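CRISPR system Cmr subunit Cmr1-1 (Pyrococcus furiosus, PDB 4W8Z) binds RNA and, together with Cmr6, caps the type III-B Cmr ribonucleoprotein complex, a CRISPR effector that defends against mobile genetic elements. Local coordinates at residues A[8-13]-A[171-176]; A[78-83]-A[129-134]. All coordinates share one frame; numbering follows the deposited sequence.

Interaction 1: residues A[8-13]-A[171-176]; sequences FIEEFE and ASSEVL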
loop_
_atom_site.group_PDB
_atom_site.type_symbol
_atom_site.label_atom_id
_atom_site.label_comp_id
_atom_site.label_asym_id
_atom_site.label_seq_id
_atom_site.Cartn_x
_atom_site.Cartn_y
_atom_site.Cartn_z
ATOM N N PHE A 8 -10.801 -26.397 -0.954
ATOM C CA PHE A 8 -10.386 -25.382 -1.915
ATOM C C PHE A 8 -8.927 -24.996 -1.707
ATOM O O PHE A 8 -8.435 -25.003 -0.581
ATOM C CB PHE A 8 -11.273 -24.144 -1.803
ATOM C CG PHE A 8 -12.697 -24.379 -2.210
ATOM C CD1 PHE A 8 -13.053 -24.382 -3.548
ATOM C CD2 PHE A 8 -13.684 -24.584 -1.257
ATOM C CE1 PHE A 8 -14.363 -24.596 -3.931
ATOM C CE2 PHE A 8 -14.997 -24.797 -1.635
ATOM C CZ PHE A 8 -15.335 -24.804 -2.975
ATOM N N ILE A 9 -8.236 -24.657 -2.791
ATOM C CA ILE A 9 -6.831 -24.276 -2.686
ATOM C C ILE A 9 -6.391 -23.323 -3.802
ATOM O O ILE A 9 -6.631 -23.569 -4.983
ATOM C CB ILE A 9 -5.915 -25.529 -2.674
ATOM C CG1 ILE A 9 -4.443 -25.119 -2.680
ATOM C CG2 ILE A 9 -6.230 -26.454 -3.845
ATOM C CD1 ILE A 9 -3.492 -26.272 -2.460
ATOM N N GLU A 10 -5.755 -22.222 -3.404
ATOM C CA GLU A 10 -5.267 -21.208 -4.336
ATOM C C GLU A 10 -3.769 -21.007 -4.145
ATOM O O GLU A 10 -3.303 -20.828 -3.021
ATOM C CB GLU A 10 -6.003 -19.885 -4.126
ATOM C CG GLU A 10 -7.512 -19.987 -4.205
ATOM C CD GLU A 10 -8.026 -19.910 -5.627
ATOM O OE1 GLU A 10 -7.760 -18.888 -6.298
ATOM O OE2 GLU A 10 -8.695 -20.871 -6.073
ATOM N N GLU A 11 -3.011 -21.035 -5.236
ATOM C CA GLU A 11 -1.561 -20.939 -5.135
ATOM C C GLU A 11 -1.007 -19.779 -5.959
ATOM O O GLU A 11 -1.449 -19.537 -7.081
ATOM C CB GLU A 11 -0.916 -22.252 -5.575
ATOM C CG GLU A 11 -1.599 -23.499 -5.028
ATOM C CD GLU A 11 -0.816 -24.766 -5.314
ATOM O OE1 GLU A 11 0.339 -24.868 -4.848
ATOM O OE2 GLU A 11 -1.354 -25.659 -6.004
ATOM N N PHE A 12 -0.039 -19.065 -5.393
ATOM C CA PHE A 12 0.553 -17.906 -6.055
ATOM C C PHE A 12 2.064 -17.839 -5.881
ATOM O O PHE A 12 2.596 -18.209 -4.836
ATOM C CB PHE A 12 -0.053 -16.606 -5.515
ATOM C CG PHE A 12 -1.530 -16.482 -5.729
ATOM C CD1 PHE A 12 -2.028 -15.852 -6.854
ATOM C CD2 PHE A 12 -2.421 -16.987 -4.796
ATOM C CE1 PHE A 12 -3.386 -15.734 -7.052
ATOM C CE2 PHE A 12 -3.783 -16.872 -4.989
ATOM C CZ PHE A 12 -4.265 -16.245 -6.117
ATOM N N GLU A 13 2.749 -17.357 -6.911
ATOM C CA GLU A 13 4.124 -16.905 -6.757
ATOM C C GLU A 13 4.175 -15.408 -7.017
ATOM O O GLU A 13 3.845 -14.954 -8.113
ATOM C CB GLU A 13 5.072 -17.637 -7.708
ATOM C CG GLU A 13 5.807 -18.806 -7.082
ATOM C CD GLU A 13 7.067 -19.175 -7.846
ATOM O OE1 GLU A 13 7.320 -20.386 -8.042
ATOM O OE2 GLU A 13 7.809 -18.248 -8.245
ATOM N N ALA A 171 0.544 -18.372 -11.160
ATOM C CA ALA A 171 -0.477 -18.768 -10.207
ATOM C C ALA A 171 -1.355 -19.883 -10.753
ATOM O O ALA A 171 -1.358 -20.160 -11.954
ATOM C CB ALA A 171 -1.330 -17.571 -9.828
ATOM N N SER A 172 -2.083 -20.527 -9.849
ATOM C CA SER A 172 -3.166 -21.431 -10.207
ATOM C C SER A 172 -4.370 -21.046 -9.365
ATOM O O SER A 172 -4.479 -21.439 -8.202
ATOM C CB SER A 172 -2.785 -22.891 -9.976
ATOM O OG SER A 172 -3.890 -23.749 -10.220
ATOM N N SER A 173 -5.262 -20.256 -9.949
ATOM C CA SER A 173 -6.354 -19.668 -9.189
ATOM C C SER A 173 -7.699 -19.833 -9.875
ATOM O O SER A 173 -8.012 -19.114 -10.824
ATOM C CB SER A 173 -6.085 -18.184 -8.947
ATOM O OG SER A 173 -7.158 -17.590 -8.243
ATOM N N GLU A 174 -8.493 -20.780 -9.388
ATOM C CA GLU A 174 -9.828 -20.992 -9.922
ATOM C C GLU A 174 -10.726 -19.820 -9.551
ATOM O O GLU A 174 -11.672 -19.505 -10.271
ATOM C CB GLU A 174 -10.423 -22.304 -9.409
ATOM C CG GLU A 174 -9.774 -23.548 -9.993
ATOM C CD GLU A 174 -10.491 -24.827 -9.594
ATOM O OE1 GLU A 174 -11.575 -24.737 -8.974
ATOM O OE2 GLU A 174 -9.971 -25.924 -9.901
ATOM N N VAL A 175 -10.417 -19.168 -8.432
ATOM C CA VAL A 175 -11.206 -18.028 -7.974
ATOM C C VAL A 175 -11.066 -16.831 -8.912
ATOM O O VAL A 175 -12.065 -16.244 -9.321
ATOM C CB VAL A 175 -10.815 -17.603 -6.551
ATOM C CG1 VAL A 175 -11.494 -16.290 -6.189
ATOM C CG2 VAL A 175 -11.187 -18.685 -5.561
ATOM N N LEU A 176 -9.832 -16.474 -9.255
ATOM C CA LEU A 176 -9.594 -15.382 -10.194
ATOM C C LEU A 176 -10.159 -15.701 -11.573
ATOM O O LEU A 176 -10.651 -14.814 -12.268
ATOM C CB LEU A 176 -8.101 -15.075 -10.304
ATOM C CG LEU A 176 -7.451 -14.403 -9.093
ATOM C CD1 LEU A 176 -6.032 -13.943 -9.439
ATOM C CD2 LEU A 176 -8.303 -13.243 -8.575
#
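E10 meets S173 and the first turn of helix 174-178 where edge strand 166-172 of the four-stranded antiparallel sheet, part of the ferredoxin-like βαββαβ fold of RAMP proteins, runs into that helix. OG of S173 is placed to donate to OE1 of E10, but the modelled separation of 2.4 Å is too short to be trusted in detail. A bend at chi2 (-84°) brings CD of E10 beside the helix start. There OE2 of E10 takes a weak bond from E174 N at 3.3 Å, and V175 N lies 3.4 Å from OE1 and equally far from OE2 of E10, again weakly bound. A carboxylate set against the backbone N-H groups of a helix's first turn would probably be stabilised in its charged form. The side chains of E10 and V175 cross at about a right angle, with CG2 of V175 3.4 Å from CD of E10. On the other face of the sheet from E11 and S172, CD1 of F12 lies 3.5 Å from CB of A171, which meets the ring obliquely; CD1 of L176 comes to the ring edge, in its plane.

Behind these side chains the backbones pair as strands: S172 N donates to E11 O at 3.0 Å, whereas the return bond from E11 N to S172 O is weak. F12 with A171 forms the adjoining non-hydrogen-bonded pair. Helix 136-152 packs against this side, its L146 touching F12 and its T143 adding a weak hydrogen bond to OE1 of E10. S173 is the N-cap residue: its OG, anti to the backbone N (chi1 178°), accepts from L176 N at 3.1 Å.

Interaction 2: residues A[78-83]-A[129-134]; sequences VKISVT and VVLESP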
loop_
_atom_site.group_PDB
_atom_site.type_symbol
_atom_site.label_atom_id
_atom_site.label_comp_id
_atom_site.label_asym_id
_atom_site.label_seq_id
_atom_site.Cartn_x
_atom_site.Cartn_y
_atom_site.Cartn_z
ATOM N N VAL A 78 -9.420 -19.791 7.067
ATOM C CA VAL A 78 -8.479 -19.934 5.962
ATOM C C VAL A 78 -7.061 -20.151 6.491
ATOM O O VAL A 78 -6.677 -19.584 7.514
ATOM C CB VAL A 78 -8.505 -18.695 5.021
ATOM C CG1 VAL A 78 -8.084 -17.441 5.760
ATOM C CG2 VAL A 78 -7.618 -18.915 3.803
ATOM N N LYS A 79 -6.296 -20.996 5.805
ATOM C CA LYS A 79 -4.895 -21.215 6.144
ATOM C C LYS A 79 -3.989 -20.560 5.105
ATOM O O LYS A 79 -4.014 -20.928 3.931
ATOM C CB LYS A 79 -4.588 -22.711 6.241
ATOM C CG LYS A 79 -3.141 -23.025 6.589
ATOM C CD LYS A 79 -2.826 -24.496 6.368
ATOM C CE LYS A 79 -1.360 -24.798 6.632
ATOM N NZ LYS A 79 -0.984 -26.163 6.166
ATOM N N ILE A 80 -3.189 -19.592 5.540
ATOM C CA ILE A 80 -2.289 -18.878 4.639
ATOM C C ILE A 80 -0.840 -19.279 4.875
ATOM O O ILE A 80 -0.316 -19.104 5.972
ATOM C CB ILE A 80 -2.414 -17.354 4.807
ATOM C CG1 ILE A 80 -3.869 -16.917 4.629
ATOM C CG2 ILE A 80 -1.492 -16.634 3.832
ATOM C CD1 ILE A 80 -4.131 -15.484 5.030
ATOM N N SER A 81 -0.193 -19.809 3.843
ATOM C CA SER A 81 1.194 -20.239 3.958
ATOM C C SER A 81 2.105 -19.424 3.050
ATOM O O SER A 81 1.894 -19.361 1.839
ATOM C CB SER A 81 1.313 -21.726 3.632
ATOM O OG SER A 81 0.424 -22.481 4.433
ATOM N N VAL A 82 3.114 -18.796 3.641
ATOM C CA VAL A 82 4.040 -17.963 2.885
ATOM C C VAL A 82 5.473 -18.450 3.062
ATOM O O VAL A 82 6.017 -18.408 4.164
ATOM C CB VAL A 82 3.963 -16.481 3.317
ATOM C CG1 VAL A 82 4.750 -15.617 2.355
ATOM C CG2 VAL A 82 2.518 -16.007 3.400
ATOM N N THR A 83 6.084 -18.918 1.981
ATOM C CA THR A 83 7.486 -19.310 2.030
ATOM C C THR A 83 8.287 -18.533 0.992
ATOM O O THR A 83 7.951 -18.543 -0.192
ATOM C CB THR A 83 7.673 -20.829 1.796
ATOM O OG1 THR A 83 7.016 -21.214 0.586
ATOM C CG2 THR A 83 7.098 -21.630 2.958
ATOM N N VAL A 129 2.821 -18.047 -2.059
ATOM C CA VAL A 129 1.677 -17.834 -1.187
ATOM C C VAL A 129 0.591 -18.855 -1.498
ATOM O O VAL A 129 0.125 -18.950 -2.633
ATOM C CB VAL A 129 1.103 -16.412 -1.329
ATOM C CG1 VAL A 129 -0.119 -16.252 -0.447
ATOM C CG2 VAL A 129 2.157 -15.373 -0.975
ATOM N N VAL A 130 0.197 -19.625 -0.489
ATOM C CA VAL A 130 -0.807 -20.665 -0.669
ATOM C C VAL A 130 -1.971 -20.446 0.286
ATOM O O VAL A 130 -1.768 -20.227 1.482
ATOM C CB VAL A 130 -0.215 -22.073 -0.440
ATOM C CG1 VAL A 130 -1.303 -23.131 -0.528
ATOM C CG2 VAL A 130 0.895 -22.357 -1.444
ATOM N N LEU A 131 -3.187 -20.499 -0.249
ATOM C CA LEU A 131 -4.393 -20.275 0.542
ATOM C C LEU A 131 -5.278 -21.511 0.531
ATOM O O LEU A 131 -5.557 -22.068 -0.530
ATOM C CB LEU A 131 -5.175 -19.073 0.007
ATOM C CG LEU A 131 -4.371 -17.811 -0.315
ATOM C CD1 LEU A 131 -5.254 -16.753 -0.970
ATOM C CD2 LEU A 131 -3.715 -17.267 0.943
ATOM N N GLU A 132 -5.715 -21.938 1.713
ATOM C CA GLU A 132 -6.559 -23.126 1.845
ATOM C C GLU A 132 -7.759 -22.872 2.751
ATOM O O GLU A 132 -7.624 -22.278 3.821
ATOM C CB GLU A 132 -5.753 -24.306 2.395
ATOM C CG GLU A 132 -4.603 -24.759 1.515
ATOM C CD GLU A 132 -3.828 -25.909 2.125
ATOM O OE1 GLU A 132 -4.079 -27.071 1.739
ATOM O OE2 GLU A 132 -2.966 -25.652 2.992
ATOM N N SER A 133 -8.930 -23.338 2.325
ATOM C CA SER A 133 -10.142 -23.203 3.125
ATOM C C SER A 133 -11.190 -24.230 2.715
ATOM O O SER A 133 -11.268 -24.610 1.546
ATOM C CB SER A 133 -10.713 -21.788 2.996
ATOM O OG SER A 133 -11.886 -21.632 3.775
ATOM N N PRO A 134 -11.993 -24.698 3.683
ATOM C CA PRO A 134 -13.141 -25.549 3.352
ATOM C C PRO A 134 -14.276 -24.752 2.702
ATOM O O PRO A 134 -15.092 -25.321 1.978
ATOM C CB PRO A 134 -13.573 -26.101 4.714
ATOM C CG PRO A 134 -13.093 -25.089 5.700
ATOM C CD PRO A 134 -11.803 -24.567 5.139
#
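L131 lays its CD2 over the branch of I80, 3.7 Å from both CG1 and CG2 of that residue. I80 and L131 form a non-hydrogen-bonded pair, and their side chains run side by side, pointing the same way. Further along the same face CG1 of V82 approaches CG2 of V129 at 4.2 Å. This apolar face is covered by helices of the same chain: helix 38-54 brings M42 onto both I80 and L131, and L146 of helix 136-152 touches V129.

K79, S81, V130 and E132 occupy the other face. The extended chain of K79 runs alongside that of E132, so that OE2 of E132 lies 3.6 Å from CD of K79 and 3.8 Å from its NZ, a long salt bridge in which the oxygen is slightly nearer the aliphatic CD than the NZ.

Between the two faces, strands 79-84 and 126-133 are joined as antiparallel edge and inner strand of the RAMP-superfamily sheet. K79 N donates to E132 O at 2.7 Å, nearly straight at 171°. S81 N donates to V130 O at 2.9 Å. In return V130 N donates to S81 O, also at 2.9 Å. Beyond the last paired residue, CG2 of V78 rests against E132 O, while OG of S133 is held by R77 O and S135 N. The strands are thus joined by regular backbone bonds, with hydrocarbon packing beneath the helices and only a loose ion pair on the side of K79 and E132, where charge probably adds little to the strength of the contact.

Interactions 1 and 2 have centres about 10 Å apart and belong to one four-stranded antiparallel sheet, ordered 79-84, 126-133, 8-16, 166-172. Each joins an outermost strand to an inner one, and the inner strands 8-16 and 126-133 are themselves neighbours: F12 N lies 2.8 Å from V129 O, and L131 N is equally far from E10 O, both probable hydrogen bonds. F8 also packs on S133 and P134. Along the chain, interaction 2 is nested inside the loop that interaction 1 closes. The N-terminal strand 8-16 is central, as the 2-3-1-4 order of the ferredoxin-like fold requires. Helix 136-152 touches both contacts, tying the sheet's two halves to a common helical layer.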